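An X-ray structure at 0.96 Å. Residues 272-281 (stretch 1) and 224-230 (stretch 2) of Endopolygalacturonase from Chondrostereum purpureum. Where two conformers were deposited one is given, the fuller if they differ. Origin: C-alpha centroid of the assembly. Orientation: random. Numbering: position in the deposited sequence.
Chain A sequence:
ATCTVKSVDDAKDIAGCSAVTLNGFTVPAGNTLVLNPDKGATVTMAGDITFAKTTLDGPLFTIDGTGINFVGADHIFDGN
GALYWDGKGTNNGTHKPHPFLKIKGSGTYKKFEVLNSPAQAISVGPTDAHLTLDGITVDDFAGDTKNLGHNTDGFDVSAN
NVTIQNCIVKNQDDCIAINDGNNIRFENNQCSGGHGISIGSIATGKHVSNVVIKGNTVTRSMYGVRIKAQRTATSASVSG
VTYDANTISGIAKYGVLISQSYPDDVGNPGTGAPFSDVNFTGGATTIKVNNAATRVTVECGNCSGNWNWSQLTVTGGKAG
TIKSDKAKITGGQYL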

# COMPACT_ATOMS: atom_id res chain seq x y z
N GLY A 272 5.32 4.25 -22.66
CA GLY A 272 5.99 5.35 -22.00
C GLY A 272 6.35 5.13 -20.53
O GLY A 272 6.89 6.06 -19.92
N ALA A 273 6.07 3.94 -19.99
CA ALA A 273 6.38 3.63 -18.61
C ALA A 273 7.15 2.30 -18.53
O ALA A 273 6.68 1.31 -17.98
CB ALA A 273 5.09 3.55 -17.79
N PRO A 274 8.34 2.26 -19.12
CA PRO A 274 9.07 0.98 -19.27
C PRO A 274 9.25 0.28 -17.92
O PRO A 274 9.62 0.87 -16.92
CB PRO A 274 10.44 1.39 -19.85
CG PRO A 274 10.50 2.90 -19.68
CD PRO A 274 9.06 3.36 -19.81
N PHE A 275 9.08 -1.07 -17.98
CA PHE A 275 9.36 -1.95 -16.84
C PHE A 275 10.65 -2.71 -17.14
O PHE A 275 10.78 -3.30 -18.22
CB PHE A 275 8.26 -2.98 -16.62
CG PHE A 275 6.88 -2.46 -16.30
CD1 PHE A 275 6.64 -1.15 -15.95
CD2 PHE A 275 5.82 -3.35 -16.41
CE1 PHE A 275 5.33 -0.71 -15.69
CE2 PHE A 275 4.51 -2.95 -16.13
CZ PHE A 275 4.27 -1.61 -15.76
N SER A 276 11.54 -2.79 -16.16
CA SER A 276 12.79 -3.54 -16.35
C SER A 276 13.16 -4.28 -15.05
O SER A 276 12.84 -3.85 -13.95
CB SER A 276 13.91 -2.66 -16.81
OG SER A 276 14.13 -1.61 -15.96
N ASP A 277 13.86 -5.38 -15.27
CA ASP A 277 14.54 -6.12 -14.17
C ASP A 277 13.55 -6.51 -13.07
O ASP A 277 13.71 -6.12 -11.91
CB ASP A 277 15.71 -5.29 -13.64
CG ASP A 277 16.71 -5.01 -14.69
OD1 ASP A 277 16.68 -5.58 -15.82
OD2 ASP A 277 17.63 -4.21 -14.34
N VAL A 278 12.57 -7.34 -13.45
CA VAL A 278 11.55 -7.84 -12.53
C VAL A 278 11.82 -9.35 -12.31
O VAL A 278 11.73 -10.12 -13.27
CB VAL A 278 10.13 -7.62 -13.09
CG1 VAL A 278 9.10 -8.22 -12.14
CG2 VAL A 278 9.90 -6.13 -13.31
N ASN A 279 12.13 -9.75 -11.08
CA ASN A 279 12.58 -11.11 -10.77
C ASN A 279 11.70 -11.73 -9.69
O ASN A 279 11.24 -11.03 -8.76
CB ASN A 279 14.03 -11.09 -10.24
CG ASN A 279 15.08 -10.94 -11.31
OD1 ASN A 279 14.82 -10.81 -12.49
ND2 ASN A 279 16.37 -11.12 -10.92
N PHE A 280 11.59 -13.06 -9.75
CA PHE A 280 11.06 -13.90 -8.64
C PHE A 280 12.23 -14.86 -8.30
O PHE A 280 12.43 -15.87 -8.97
CB PHE A 280 9.84 -14.70 -9.02
CG PHE A 280 8.58 -13.88 -9.26
CD1 PHE A 280 8.35 -13.23 -10.45
CD2 PHE A 280 7.60 -13.79 -8.23
CE1 PHE A 280 7.16 -12.52 -10.68
CE2 PHE A 280 6.43 -13.08 -8.47
CZ PHE A 280 6.20 -12.45 -9.67
N THR A 281 13.00 -14.45 -7.26
CA THR A 281 14.22 -15.19 -6.85
C THR A 281 14.22 -15.30 -5.33
O THR A 281 13.39 -14.75 -4.63
CB THR A 281 15.48 -14.47 -7.37
OG1 THR A 281 15.41 -13.10 -6.92
CG2 THR A 281 15.57 -14.52 -8.89
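Stretch 2 224-230: GVRIKAQ

Stretch 2 lies against stretch 1 as an extended strand running the opposite way. One strand runs through to Gln230, the other is 275-280. The angle between their N-to-C directions is 164°, so they are close to antiparallel. Their axes come no nearer than 10.5 Å. That is too far for backbone pairing, and no hydrogen bond crosses between the stretches. The contact is made by apolar side chains that reach across between the two backbones.

The spacing widens along the pair. The CA atoms of Ala273 and Ala229 are 6.5 Å apart, those of Phe275 and Ile227 8.8 Å, and those of Phe280 and Val225 11.1 Å. Two alanines meet at the narrow end, and a phenylalanine reaches a valine at the wide end.

In stretch 2 the backbone is regularly extended from Val225 to Ala229, with phi between -137° and -123°. Side chains therefore alternate. The CA-to-CB bonds of Val225, Ile227 and Ala229 point toward stretch 1. That of Lys228 points away, and its NZ is hydrogen-bonded elsewhere in the structure. Arg226 makes no contact with stretch 1. The chain turns a corner at Gly224, just before this run.

Stretch 1 is less regular. Asp277 has positive phi and psi, 56° and 63°, which interrupts the simple alternation. Phe275 and Val278, three residues apart, both point toward stretch 2. Ser276, Asp277 and Asn279 stay out of its reach.

At the narrow end Ala273 CB lies 3.7 Å from Ala229 CB. Two methyl groups in van der Waals contact suit the short distance between the backbones here.

Phe275 and Ile227 bury the most area in the contact. Phe275 is in the m rotamer, with chi1 -61° and chi2 -13°. This carries the ring to stretch 2. Phe275 CZ is 3.6 Å from Ile227 CG2. That methyl sits over one face of the ring. Ile227 CG2 is 3.8 Å from the centroid of the Phe275 ring, 20° off the ring normal, a CH-pi contact. The same Phe275 CZ is 3.7 Å from Ala229 CB, so the tip of the ring touches two residues of stretch 2 that face the same way.

Ile227 has chi1 -53° (m) and chi2 179° (t). Its two branches have different neighbours. Ile227 CG2 covers the Phe275 ring, while Ile227 CD1 lies 4.0 Å from Val278 CG1. Val278 is in the t rotamer, with chi1 177°.

At the wide end Phe280 has its CA-to-CB bond sideways to stretch 2. Its m rotamer, chi1 -69° with chi2 81°, brings the end of the ring nearer. Phe280 CZ is 4.0 Å from Val225 CG2, which lies at the ring edge, near its plane. Val225 is also m, with chi1 -57°.

The two stretches bury 310 Å² between them, counting both sides.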

# COMPACT_ATOMS: atom_id res chain seq x y z
N GLY A 224 -2.67 -11.51 -6.83
CA GLY A 224 -1.56 -11.79 -5.95
C GLY A 224 -0.55 -10.61 -5.93
O GLY A 224 -0.42 -9.91 -4.93
N VAL A 225 0.15 -10.46 -7.06
CA VAL A 225 1.01 -9.30 -7.25
C VAL A 225 0.64 -8.65 -8.57
O VAL A 225 0.29 -9.31 -9.57
CB VAL A 225 2.54 -9.60 -7.11
CG1 VAL A 225 2.86 -10.21 -5.74
CG2 VAL A 225 2.95 -10.54 -8.21
N ARG A 226 0.76 -7.32 -8.59
CA ARG A 226 0.52 -6.55 -9.78
C ARG A 226 1.56 -5.47 -9.98
O ARG A 226 2.01 -4.84 -9.02
CB ARG A 226 -0.80 -5.75 -9.74
CG ARG A 226 -1.98 -6.62 -10.13
CD ARG A 226 -3.13 -5.56 -9.99
NE ARG A 226 -3.68 -4.84 -11.14
CZ ARG A 226 -4.86 -4.21 -11.15
NH1 ARG A 226 -5.57 -4.18 -10.05
NH2 ARG A 226 -5.30 -3.58 -12.23
N ILE A 227 1.89 -5.24 -11.25
CA ILE A 227 2.61 -4.01 -11.63
C ILE A 227 1.72 -3.38 -12.71
O ILE A 227 1.47 -4.03 -13.73
CB ILE A 227 4.05 -4.26 -12.14
CG1 ILE A 227 4.83 -5.09 -11.12
CG2 ILE A 227 4.75 -2.93 -12.47
CD1 ILE A 227 6.26 -5.40 -11.59
N LYS A 228 1.22 -2.20 -12.43
CA LYS A 228 0.25 -1.51 -13.31
C LYS A 228 0.81 -0.15 -13.69
O LYS A 228 1.17 0.64 -12.84
CB LYS A 228 -1.17 -1.39 -12.70
CG LYS A 228 -1.25 -1.34 -11.21
CD LYS A 228 -2.65 -1.15 -10.68
CE LYS A 228 -2.52 -1.29 -9.14
NZ LYS A 228 -3.54 -0.56 -8.47
N ALA A 229 0.81 0.14 -14.99
CA ALA A 229 1.11 1.48 -15.48
C ALA A 229 -0.04 1.94 -16.37
O ALA A 229 -0.56 1.18 -17.21
CB ALA A 229 2.39 1.55 -16.28
N GLN A 230 -0.42 3.19 -16.17
CA GLN A 230 -1.43 3.78 -17.05
C GLN A 230 -0.97 3.67 -18.51
O GLN A 230 0.16 4.04 -18.82
CB GLN A 230 -1.59 5.29 -16.69
CG GLN A 230 -2.18 5.43 -15.30
CD GLN A 230 -2.16 6.83 -14.77
OE1 GLN A 230 -2.37 7.76 -15.50